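Putative glycyl-glycine endopeptidase lytM (Ruminococcus gnavus, PDB 3NYY) probably acts as a metalloendopeptidase of the M23 family, whose members typically cut peptide links in bacterial cell walls. Local coordinates at residues Asp17-Gln21 / Trp113-Arg117; Arg39-Tyr44 / Phe64-Tyr68; Glu104-Val110 / Thr128-Lys134; Thr146-Glu152 / Ile163-Pro168. All coordinates share one frame; numbering follows the deposited sequence. Where two conformers were deposited one is given.

Contacts 1 and 2 join helices; contacts 3 and 4 pair antiparallel strands of one large sheet, about 23 Å apart between centres. Contact 1 lies at the surface, and the other three are partly buried. Contact 2 is nested within the chain loop that contact 1 closes. It packs two helices of the LytM N-terminal region and puts an arginine network beside an apolar patch. Contact 1 has no direct hydrogen bond across it and is built on an indole, with a sulfate bound by both arginines. Backbone hydrogen bonds dominate contacts 3 and 4, with waters added in contact 3 and a bulge in contact 4. Contacts 1 and 3 adjoin, and both touch the second subunit.

Contact 1: Asp17-Gln21 / Trp113-Arg117; sequences DFRRQ and WMFER. With SO4 (sulfate ion), chain E.
R19 and R117 bring two guanidinium groups together beside a sulfate ion, probably from the crystallisation liquor. This is a surface contact between helix 16-20 and helix 113-117, with no hydrogen bond directly across it. R19 NH1 lies over one face of the R117 guanidinium, and the two planes are 39° apart. R19 NH1 donates to sulfate O1 at 2.8 Å. R117 grips sulfate O4 in its guanidinium plane, with NH1 at 2.9 Å and NH2 at 2.8 Å. The anion would probably offset the two like charges. W113 packs between the two helices. Its chi1 of -170° swings the indole toward helix 16-20. R19 O sits over one ring face, 3.7 Å from W113 CE2, and R117 CG covers the opposite face. R20 CA meets W113 CD1 at 3.7 Å. A serine in place of W113 would probably open a gap beneath the R19 carbonyl and leave the R117 chain freer to turn. R19 NE also bonds S231 O of strand 228-232, and R117 NH1 has a salt bridge to E126. Within helix 16-20, R20 NH2 reaches D17 OD1 at 3.1 Å from above the carboxylate plane.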
# COMPACT_ATOMS: atom_id res chain seq x y z
N ASP A 17 -7.34 12.08 -15.70
CA ASP A 17 -8.10 12.32 -14.49
C ASP A 17 -9.25 11.30 -14.31
O ASP A 17 -9.56 10.92 -13.20
CB ASP A 17 -8.69 13.74 -14.44
CG ASP A 17 -7.64 14.81 -14.24
OD1 ASP A 17 -6.54 14.53 -13.73
OD2 ASP A 17 -7.94 15.97 -14.59
N PHE A 18 -9.87 10.84 -15.41
CA PHE A 18 -10.83 9.76 -15.30
C PHE A 18 -10.15 8.47 -14.82
O PHE A 18 -10.64 7.78 -13.92
CB PHE A 18 -11.55 9.54 -16.62
CG PHE A 18 -12.52 8.42 -16.57
CD1 PHE A 18 -13.82 8.62 -16.07
CD2 PHE A 18 -12.15 7.13 -16.95
CE1 PHE A 18 -14.73 7.57 -16.02
CE2 PHE A 18 -13.06 6.07 -16.87
CZ PHE A 18 -14.36 6.29 -16.40
N ARG A 19 -9.02 8.15 -15.42
CA ARG A 19 -8.34 6.91 -15.04
C ARG A 19 -7.96 6.87 -13.58
O ARG A 19 -7.99 5.81 -12.94
CB ARG A 19 -7.14 6.64 -15.92
CG ARG A 19 -7.49 6.45 -17.36
CD ARG A 19 -6.24 6.27 -18.21
NE ARG A 19 -5.57 5.00 -17.92
CZ ARG A 19 -4.41 4.61 -18.42
NH1 ARG A 19 -3.70 5.39 -19.25
NH2 ARG A 19 -3.90 3.41 -18.10
N ARG A 20 -7.60 8.05 -13.05
CA ARG A 20 -7.21 8.15 -11.64
C ARG A 20 -8.36 7.97 -10.64
O ARG A 20 -8.13 7.56 -9.51
CB ARG A 20 -6.48 9.48 -11.43
CG ARG A 20 -5.99 9.73 -9.98
CD ARG A 20 -5.03 10.90 -9.87
NE ARG A 20 -5.56 12.10 -10.52
CZ ARG A 20 -6.27 13.05 -9.93
NH1 ARG A 20 -6.57 13.00 -8.64
NH2 ARG A 20 -6.74 14.06 -10.66
N GLN A 21 -9.60 8.26 -11.06
CA GLN A 21 -10.82 8.08 -10.25
C GLN A 21 -10.78 8.88 -8.96
O GLN A 21 -10.82 8.32 -7.89
CB GLN A 21 -11.06 6.60 -9.97
CG GLN A 21 -11.25 5.75 -11.18
CD GLN A 21 -12.66 5.69 -11.71
OE1 GLN A 21 -13.57 5.17 -11.05
NE2 GLN A 21 -12.86 6.23 -12.95
N TRP A 113 -1.95 4.32 -7.81
CA TRP A 113 -2.15 4.73 -9.19
C TRP A 113 -1.12 5.76 -9.65
O TRP A 113 -0.51 5.61 -10.70
CB TRP A 113 -3.58 5.29 -9.38
CG TRP A 113 -3.88 5.49 -10.84
CD1 TRP A 113 -3.86 6.65 -11.54
CD2 TRP A 113 -4.17 4.45 -11.75
NE1 TRP A 113 -4.17 6.39 -12.87
CE2 TRP A 113 -4.38 5.05 -13.01
CE3 TRP A 113 -4.33 3.06 -11.63
CZ2 TRP A 113 -4.66 4.29 -14.14
CZ3 TRP A 113 -4.64 2.32 -12.75
CH2 TRP A 113 -4.78 2.94 -13.99
N MSE A 114 -0.91 6.80 -8.86
CA MSE A 114 -0.01 7.87 -9.28
C MSE A 114 1.45 7.46 -9.21
O MSE A 114 2.27 8.00 -9.97
CB MSE A 114 -0.28 9.14 -8.50
CG MSE A 114 -1.67 9.61 -8.73
SE MSE A 114 -1.83 11.51 -8.54
CE MSE A 114 -2.34 11.73 -6.79
N PHE A 115 1.76 6.51 -8.34
CA PHE A 115 3.10 5.97 -8.22
C PHE A 115 3.36 5.11 -9.49
O PHE A 115 4.39 5.25 -10.15
CB PHE A 115 3.23 5.20 -6.88
CG PHE A 115 2.97 6.07 -5.64
CD1 PHE A 115 1.67 6.46 -5.28
CD2 PHE A 115 4.03 6.55 -4.87
CE1 PHE A 115 1.43 7.29 -4.16
CE2 PHE A 115 3.80 7.36 -3.74
CZ PHE A 115 2.50 7.75 -3.40
N GLU A 116 2.38 4.28 -9.87
CA GLU A 116 2.51 3.37 -11.04
C GLU A 116 2.52 4.06 -12.40
O GLU A 116 3.25 3.61 -13.30
CB GLU A 116 1.36 2.33 -11.04
CG GLU A 116 1.53 1.26 -9.96
CD GLU A 116 0.27 0.45 -9.68
OE1 GLU A 116 -0.69 0.47 -10.49
OE2 GLU A 116 0.24 -0.22 -8.62
N ARG A 117 1.71 5.11 -12.56
CA ARG A 117 1.63 5.84 -13.85
C ARG A 117 2.91 6.61 -14.19
O ARG A 117 3.35 6.59 -15.33
CB ARG A 117 0.41 6.78 -13.89
CG ARG A 117 -0.94 6.07 -13.98
CD ARG A 117 -1.09 5.22 -15.23
NE ARG A 117 -0.99 6.05 -16.43
CZ ARG A 117 -0.50 5.67 -17.61
NH1 ARG A 117 -0.01 4.44 -17.80
NH2 ARG A 117 -0.48 6.54 -18.62
S SO4 E . -0.52 4.42 -21.51
O1 SO4 E . -1.71 4.15 -20.72
O2 SO4 E . -0.13 3.18 -22.19
O3 SO4 E . -0.81 5.49 -22.46
O4 SO4 E . 0.58 4.85 -20.64

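Contact 2: Arg39-Tyr44 / Phe64-Tyr68; sequences RDVGLY and FQKLY. With SO4 (sulfate ion), chain F.
L43 is a bump on helix 37-48 that fits the hollow formed by F64, L67 and Y68 on helix 61-71. The two helices pack in the LytM N-terminal region. Their segment axes come within 9.8 Å and cross at 73°. L43 CD1 drops onto the backbone of helix 61-71, 3.5 Å from F64 O, and also touches Y68 CB. L43 CD2 turns to L67 and meets its CB at 4.1 Å. The F64 ring is the return bump. It fills a hollow lined by D40, L43 and Y44. D40 CB makes a CH-pi contact over one ring face, 4.2 Å from the centroid. L43 CB meets the ring edge at F64 CD1, 3.9 Å away. Y30 and F55 add further ring contacts to F64. The other end of the contact is polar. R39 NE and NH2 both bond D40 OD1, side-on and in the guanidinium plane, and this salt bridge fixes the turn of the guanidinium; D40 OD2 bonds Y30. Y68 CB lies over one face of the guanidinium, while Y68 OH bonds R72 and makes a weak, unsettled bond to a sulfate. The chi2 bend of Q65 (68°) brings its amide back to R39. R39 NH1 donates to Q65 OE1 at 2.9 Å, nearly straight at 172°, from above the carbonyl plane.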
# COMPACT_ATOMS: atom_id res chain seq x y z
N ARG A 39 -23.49 6.72 -11.88
CA ARG A 39 -24.10 7.98 -12.29
C ARG A 39 -23.63 9.13 -11.42
O ARG A 39 -23.28 10.19 -11.94
CB ARG A 39 -25.62 7.91 -12.23
CG ARG A 39 -26.29 9.10 -12.86
CD ARG A 39 -27.76 9.20 -12.45
NE ARG A 39 -27.85 9.68 -11.06
CZ ARG A 39 -28.97 10.15 -10.47
NH1 ARG A 39 -30.10 10.19 -11.14
NH2 ARG A 39 -28.92 10.61 -9.23
N ASP A 40 -23.72 8.95 -10.10
CA ASP A 40 -23.45 10.03 -9.16
C ASP A 40 -21.99 10.44 -9.13
O ASP A 40 -21.68 11.63 -9.13
CB ASP A 40 -23.99 9.70 -7.78
CG ASP A 40 -25.51 9.64 -7.75
OD1 ASP A 40 -26.18 10.02 -8.75
OD2 ASP A 40 -26.04 9.20 -6.70
N VAL A 41 -21.08 9.47 -9.21
CA VAL A 41 -19.65 9.82 -9.30
C VAL A 41 -19.34 10.53 -10.63
O VAL A 41 -18.57 11.50 -10.70
CB VAL A 41 -18.70 8.61 -9.03
CG1 VAL A 41 -18.58 7.66 -10.27
CG2 VAL A 41 -17.38 9.13 -8.49
N GLY A 42 -19.99 10.10 -11.70
CA GLY A 42 -19.87 10.74 -12.99
C GLY A 42 -20.33 12.19 -12.96
O GLY A 42 -19.67 13.06 -13.51
N LEU A 43 -21.46 12.41 -12.28
CA LEU A 43 -21.98 13.78 -12.11
C LEU A 43 -21.08 14.65 -11.26
O LEU A 43 -20.88 15.83 -11.54
CB LEU A 43 -23.40 13.73 -11.56
CG LEU A 43 -24.43 13.18 -12.56
CD1 LEU A 43 -25.75 12.81 -11.84
CD2 LEU A 43 -24.68 14.13 -13.72
N TYR A 44 -20.54 14.07 -10.21
CA TYR A 44 -19.60 14.72 -9.34
C TYR A 44 -18.37 15.17 -10.10
O TYR A 44 -17.94 16.34 -9.95
CB TYR A 44 -19.24 13.76 -8.22
CG TYR A 44 -18.12 14.21 -7.35
CD1 TYR A 44 -18.34 15.19 -6.38
CD2 TYR A 44 -16.86 13.65 -7.45
CE1 TYR A 44 -17.32 15.61 -5.54
CE2 TYR A 44 -15.82 14.08 -6.60
CZ TYR A 44 -16.07 15.06 -5.65
OH TYR A 44 -15.06 15.48 -4.84
N PHE A 64 -27.84 15.50 -6.74
CA PHE A 64 -27.45 14.67 -7.88
C PHE A 64 -28.55 14.50 -8.88
O PHE A 64 -28.30 14.49 -10.08
CB PHE A 64 -26.88 13.32 -7.44
CG PHE A 64 -25.48 13.44 -6.91
CD1 PHE A 64 -24.42 13.83 -7.77
CD2 PHE A 64 -25.21 13.30 -5.57
CE1 PHE A 64 -23.14 14.01 -7.24
CE2 PHE A 64 -23.94 13.47 -5.08
CZ PHE A 64 -22.91 13.81 -5.93
N GLN A 65 -29.80 14.42 -8.42
CA GLN A 65 -30.89 14.34 -9.37
C GLN A 65 -31.01 15.59 -10.24
O GLN A 65 -31.30 15.52 -11.45
CB GLN A 65 -32.23 14.03 -8.66
CG GLN A 65 -33.33 13.64 -9.62
CD GLN A 65 -33.09 12.29 -10.30
OE1 GLN A 65 -32.37 11.42 -9.77
NE2 GLN A 65 -33.71 12.09 -11.46
N LYS A 66 -30.79 16.75 -9.62
CA LYS A 66 -30.73 18.02 -10.32
C LYS A 66 -29.62 18.04 -11.40
O LYS A 66 -29.86 18.41 -12.54
CB LYS A 66 -30.52 19.14 -9.29
CG LYS A 66 -30.59 20.55 -9.84
CD LYS A 66 -30.30 21.54 -8.70
CE LYS A 66 -30.36 23.00 -9.14
NZ LYS A 66 -31.76 23.49 -9.10
N LEU A 67 -28.42 17.62 -11.00
CA LEU A 67 -27.29 17.51 -11.95
C LEU A 67 -27.61 16.54 -13.04
O LEU A 67 -27.28 16.79 -14.18
CB LEU A 67 -26.02 17.08 -11.24
CG LEU A 67 -25.36 18.16 -10.38
CD1 LEU A 67 -24.24 17.62 -9.48
CD2 LEU A 67 -24.90 19.33 -11.27
N TYR A 68 -28.20 15.40 -12.71
CA TYR A 68 -28.58 14.44 -13.74
C TYR A 68 -29.51 15.04 -14.81
O TYR A 68 -29.29 14.87 -16.03
CB TYR A 68 -29.25 13.21 -13.10
CG TYR A 68 -29.89 12.29 -14.11
CD1 TYR A 68 -29.12 11.58 -15.06
CD2 TYR A 68 -31.27 12.14 -14.14
CE1 TYR A 68 -29.75 10.73 -16.02
CE2 TYR A 68 -31.90 11.30 -15.10
CZ TYR A 68 -31.12 10.60 -16.02
OH TYR A 68 -31.80 9.80 -16.92
S SO4 F . -29.10 7.59 -18.10
O1 SO4 F . -28.03 7.86 -17.13
O2 SO4 F . -28.75 6.41 -18.88
O3 SO4 F . -30.34 7.39 -17.37
O4 SO4 F . -29.14 8.78 -18.96

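Contact 3: Glu104-Val110 / Thr128-Lys134; sequences EDKISYV and TDIMAEK
S108 and M131, a selenomethionine, form an antiparallel hydrogen-bonded pair. S108 N donates to M131 O at 3.1 Å, in the carbonyl plane and on a lone pair. M131 N returns a bond to S108 O at 2.8 Å. Next to them I107 and A132 form a non-hydrogen-bonded pair. Further on, E133 N reaches K106 O at 3.2 Å.

Water takes over beyond S108. One water accepts from V110 N and donates to D129 O. Another accepts from D129 N and donates to V110 O. These two bridges join the two segments where direct bonds stop.

At the other end, K106 holds the E104 carboxylate within their own segment. E104 OE2 accepts from K106 N on its anti lone pair at 2.9 Å, and from K106 NZ on the syn side at 3.1 Å. This lays the carboxylate against E133, with E104 CD 3.8 Å from E133 CG. E133 OE2 makes a salt bridge to R239 of the second subunit. With an alanine in place of E104, K106 N and NZ would probably lose this acceptor and E133 CG its cover.

I130 carries two apolar contacts: its CG2 meets I107 CB at 3.8 Å and its CG1 meets Y109 CB. The Y109 chi1 of 65° sets CG between its own N and carbonyl carbon, and CD2 touches T128 CG2 at 3.8 Å.

D129 OD1 bonds H218 of strand 216-225, the other neighbour of strand 128-132. The sequences at D129 and H218 fit the HxxxD and HxH motifs that hold zinc in M23 relatives. Strand 107-108 pairs with the strand that carries D129, in the antiparallel sheet of the M23 fold; the zinc site is inferred from the motifs.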
# COMPACT_ATOMS: atom_id res chain seq x y z
N GLU A 104 -7.19 -15.66 10.65
CA GLU A 104 -6.72 -14.41 10.06
C GLU A 104 -7.36 -14.12 8.69
O GLU A 104 -7.28 -14.95 7.80
CB GLU A 104 -5.19 -14.48 9.87
CG GLU A 104 -4.57 -13.18 9.34
CD GLU A 104 -4.81 -12.05 10.30
OE1 GLU A 104 -4.18 -12.04 11.38
OE2 GLU A 104 -5.67 -11.21 9.98
N ASP A 105 -7.98 -12.94 8.53
CA ASP A 105 -8.47 -12.54 7.21
C ASP A 105 -8.06 -11.13 6.82
O ASP A 105 -8.65 -10.53 5.91
CB ASP A 105 -10.00 -12.72 7.12
CG ASP A 105 -10.78 -11.80 8.08
OD1 ASP A 105 -10.13 -11.02 8.82
OD2 ASP A 105 -12.05 -11.86 8.09
N LYS A 106 -7.02 -10.60 7.46
CA LYS A 106 -6.63 -9.20 7.26
C LYS A 106 -5.85 -9.04 5.95
O LYS A 106 -5.08 -9.91 5.55
CB LYS A 106 -5.82 -8.63 8.43
CG LYS A 106 -6.68 -8.40 9.67
CD LYS A 106 -5.81 -8.23 10.95
CE LYS A 106 -6.61 -8.50 12.24
NZ LYS A 106 -7.11 -9.92 12.38
N ILE A 107 -6.16 -7.94 5.27
CA ILE A 107 -5.44 -7.53 4.08
C ILE A 107 -5.17 -6.03 4.19
O ILE A 107 -5.76 -5.32 5.01
CB ILE A 107 -6.20 -7.86 2.75
CG1 ILE A 107 -7.68 -7.43 2.79
CG2 ILE A 107 -6.13 -9.37 2.45
CD1 ILE A 107 -7.94 -5.93 2.79
N SER A 108 -4.27 -5.55 3.34
CA SER A 108 -3.89 -4.14 3.33
C SER A 108 -3.70 -3.73 1.90
O SER A 108 -3.26 -4.55 1.09
CB SER A 108 -2.56 -3.92 4.06
OG SER A 108 -2.63 -4.29 5.42
N TYR A 109 -4.05 -2.48 1.58
CA TYR A 109 -3.90 -1.96 0.23
C TYR A 109 -3.93 -0.45 0.25
O TYR A 109 -4.55 0.16 1.14
CB TYR A 109 -4.96 -2.51 -0.72
CG TYR A 109 -6.39 -2.12 -0.42
CD1 TYR A 109 -7.11 -2.76 0.56
CD2 TYR A 109 -7.02 -1.11 -1.16
CE1 TYR A 109 -8.46 -2.40 0.82
CE2 TYR A 109 -8.33 -0.76 -0.90
CZ TYR A 109 -9.04 -1.41 0.06
OH TYR A 109 -10.35 -1.01 0.28
N VAL A 110 -3.26 0.14 -0.74
CA VAL A 110 -3.16 1.58 -0.90
C VAL A 110 -3.48 1.96 -2.34
O VAL A 110 -3.54 1.11 -3.23
CB VAL A 110 -1.76 2.13 -0.53
CG1 VAL A 110 -1.42 1.91 0.95
CG2 VAL A 110 -0.68 1.55 -1.44
N THR A 128 -4.56 -2.23 -8.35
CA THR A 128 -4.45 -2.17 -6.88
C THR A 128 -3.95 -3.53 -6.41
O THR A 128 -4.45 -4.56 -6.80
CB THR A 128 -5.76 -1.83 -6.23
OG1 THR A 128 -6.25 -0.58 -6.76
CG2 THR A 128 -5.63 -1.74 -4.68
N ASP A 129 -2.92 -3.50 -5.58
CA ASP A 129 -2.33 -4.69 -4.96
C ASP A 129 -2.86 -4.90 -3.56
O ASP A 129 -2.64 -4.08 -2.68
CB ASP A 129 -0.82 -4.60 -5.00
CG ASP A 129 -0.29 -4.59 -6.43
OD1 ASP A 129 -0.84 -5.34 -7.24
OD2 ASP A 129 0.59 -3.78 -6.75
N ILE A 130 -3.61 -5.97 -3.38
CA ILE A 130 -4.23 -6.27 -2.11
C ILE A 130 -3.33 -7.31 -1.40
O ILE A 130 -3.25 -8.51 -1.79
CB ILE A 130 -5.63 -6.74 -2.29
CG1 ILE A 130 -6.49 -5.65 -2.94
CG2 ILE A 130 -6.21 -7.13 -0.93
CD1 ILE A 130 -7.83 -6.16 -3.42
N MSE A 131 -2.66 -6.84 -0.35
CA MSE A 131 -1.60 -7.59 0.31
C MSE A 131 -2.09 -8.48 1.41
O MSE A 131 -2.91 -8.07 2.24
CB MSE A 131 -0.50 -6.66 0.86
CG MSE A 131 -0.01 -5.58 -0.13
SE MSE A 131 0.89 -6.21 -1.68
CE MSE A 131 1.70 -4.56 -2.34
N ALA A 132 -1.63 -9.74 1.38
CA ALA A 132 -1.93 -10.68 2.48
C ALA A 132 -1.19 -10.28 3.80
O ALA A 132 0.03 -10.07 3.78
CB ALA A 132 -1.48 -12.09 2.09
N GLU A 133 -1.93 -10.26 4.91
CA GLU A 133 -1.38 -10.18 6.27
C GLU A 133 -0.62 -11.48 6.59
O GLU A 133 0.54 -11.45 6.98
CB GLU A 133 -2.53 -10.02 7.29
CG GLU A 133 -2.07 -9.93 8.78
CD GLU A 133 -1.59 -8.54 9.20
OE1 GLU A 133 -1.75 -7.56 8.43
OE2 GLU A 133 -1.05 -8.45 10.31
N LYS A 134 -1.28 -12.62 6.40
CA LYS A 134 -0.63 -13.95 6.48
C LYS A 134 0.01 -14.23 5.10
O LYS A 134 -0.72 -14.53 4.17
CB LYS A 134 -1.68 -15.00 6.87
CG LYS A 134 -1.18 -16.41 7.07
CD LYS A 134 -2.28 -17.34 7.56
CE LYS A 134 -1.83 -18.78 7.64
NZ LYS A 134 -0.65 -18.98 8.53
O HOH W 1 -1.88 -6.96 5.26
O HOH W 2 -1.42 -1.72 -2.23
O HOH W 3 -2.14 -0.66 -4.91

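Contact 4: Thr146-Glu152 / Ile163-Pro168; sequences TDGVVTE and IGITAP
V150 holds CG1 trans to its backbone N (chi1 -180°), and this sends its two methyls to different partners on strand 162-166. CG1 meets I163 CG1 at 4.0 Å, crossing at about a right angle. CG2 meets I165 CD1 at 3.7 Å. The motif is an antiparallel strand pair with a classic beta bulge, in the M23 sheet. T151 and E152 both face G164. T151 N donates to G164 O at 2.8 Å, while the bond from E152 N to the same oxygen is weak. G164 N answers with a bond to E152 O at 2.9 Å. In one of its two modelled conformers, T151 shares a hydrogen bond with T166, OG1 to OG1 at 2.6 Å. Before the bulge in strand 148-153, V149 and T166 exchange two backbone bonds, each N to O at 3.0 Å. The backbone angles of G148 would jam a CB against the preceding carbonyl O, which alone calls for glycine; a CB would also clash with T166 O and I165 CG2. Past the paired part, T146 OG1 packs on A167 CB and donates to D147 O at 2.7 Å. The backbone oxygen D147 O also receives a CA-H...O contact from A167 CA at 3.4 Å.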
# COMPACT_ATOMS: atom_id res chain seq x y z
N THR A 146 -18.09 -9.11 -9.20
CA THR A 146 -19.24 -8.87 -10.08
C THR A 146 -19.80 -10.17 -10.64
O THR A 146 -19.14 -11.21 -10.64
CB THR A 146 -18.80 -8.03 -11.32
OG1 THR A 146 -17.96 -8.82 -12.17
CG2 THR A 146 -18.01 -6.74 -10.86
N ASP A 147 -21.03 -10.11 -11.15
CA ASP A 147 -21.49 -11.14 -12.03
C ASP A 147 -20.64 -11.01 -13.30
O ASP A 147 -19.99 -9.98 -13.53
CB ASP A 147 -22.94 -10.90 -12.41
CG ASP A 147 -23.93 -11.17 -11.30
OD1 ASP A 147 -23.59 -11.66 -10.22
OD2 ASP A 147 -25.14 -10.92 -11.57
N GLY A 148 -20.69 -12.03 -14.13
CA GLY A 148 -20.08 -11.92 -15.45
C GLY A 148 -19.77 -13.22 -16.10
O GLY A 148 -20.44 -14.24 -15.80
N VAL A 149 -18.83 -13.20 -17.04
CA VAL A 149 -18.44 -14.39 -17.81
C VAL A 149 -16.93 -14.46 -17.74
O VAL A 149 -16.27 -13.43 -17.79
CB VAL A 149 -18.90 -14.30 -19.29
CG1 VAL A 149 -18.40 -15.48 -20.07
CG2 VAL A 149 -20.47 -14.14 -19.35
N VAL A 150 -16.40 -15.66 -17.58
CA VAL A 150 -14.95 -15.88 -17.62
C VAL A 150 -14.48 -15.67 -19.05
O VAL A 150 -14.85 -16.44 -19.95
CB VAL A 150 -14.53 -17.30 -17.15
CG1 VAL A 150 -12.99 -17.44 -17.21
CG2 VAL A 150 -15.07 -17.58 -15.73
N THR A 151 -13.70 -14.62 -19.26
CA THR A 151 -13.19 -14.17 -20.56
C THR A 151 -11.79 -14.65 -20.87
O THR A 151 -11.46 -14.92 -22.03
CB THR A 151 -13.19 -12.63 -20.60
OG1 THR A 151 -14.52 -12.17 -20.36
CG2 THR A 151 -12.66 -12.07 -21.93
N GLU A 152 -10.93 -14.68 -19.83
CA GLU A 152 -9.59 -15.21 -19.98
C GLU A 152 -9.24 -16.03 -18.75
O GLU A 152 -9.70 -15.72 -17.63
CB GLU A 152 -8.57 -14.08 -20.18
CG GLU A 152 -8.65 -13.45 -21.57
CD GLU A 152 -7.64 -12.34 -21.81
OE1 GLU A 152 -7.47 -11.49 -20.92
OE2 GLU A 152 -7.02 -12.31 -22.89
N ILE A 163 -7.05 -14.63 -14.03
CA ILE A 163 -8.38 -14.89 -14.56
C ILE A 163 -9.02 -13.53 -14.80
O ILE A 163 -8.85 -12.61 -14.00
CB ILE A 163 -9.21 -15.83 -13.63
CG1 ILE A 163 -10.50 -16.30 -14.32
CG2 ILE A 163 -9.45 -15.23 -12.25
CD1 ILE A 163 -11.16 -17.49 -13.59
N GLY A 164 -9.80 -13.44 -15.89
CA GLY A 164 -10.48 -12.21 -16.27
C GLY A 164 -11.97 -12.45 -16.43
O GLY A 164 -12.38 -13.40 -17.08
N ILE A 165 -12.78 -11.59 -15.81
CA ILE A 165 -14.23 -11.66 -15.84
C ILE A 165 -14.75 -10.39 -16.51
O ILE A 165 -14.48 -9.27 -16.08
CB ILE A 165 -14.80 -11.70 -14.40
CG1 ILE A 165 -14.26 -12.87 -13.58
CG2 ILE A 165 -16.35 -11.68 -14.40
CD1 ILE A 165 -14.40 -14.25 -14.21
N THR A 166 -15.57 -10.56 -17.54
CA THR A 166 -16.26 -9.47 -18.16
C THR A 166 -17.62 -9.33 -17.50
O THR A 166 -18.44 -10.27 -17.53
CB THR A 166 -16.36 -9.62 -19.66
OG1 THR A 166 -15.04 -9.66 -20.21
CG2 THR A 166 -17.12 -8.41 -20.31
N ALA A 167 -17.84 -8.17 -16.91
CA ALA A 167 -19.02 -7.90 -16.08
C ALA A 167 -20.13 -7.39 -17.02
O ALA A 167 -19.84 -6.94 -18.13
CB ALA A 167 -18.72 -6.90 -14.97
N PRO A 168 -21.39 -7.46 -16.57
CA PRO A 168 -22.50 -7.18 -17.51
C PRO A 168 -22.54 -5.77 -18.11
O PRO A 168 -23.00 -5.60 -19.24
CB PRO A 168 -23.76 -7.44 -16.68
CG PRO A 168 -23.35 -7.96 -15.38
CD PRO A 168 -21.85 -7.95 -15.27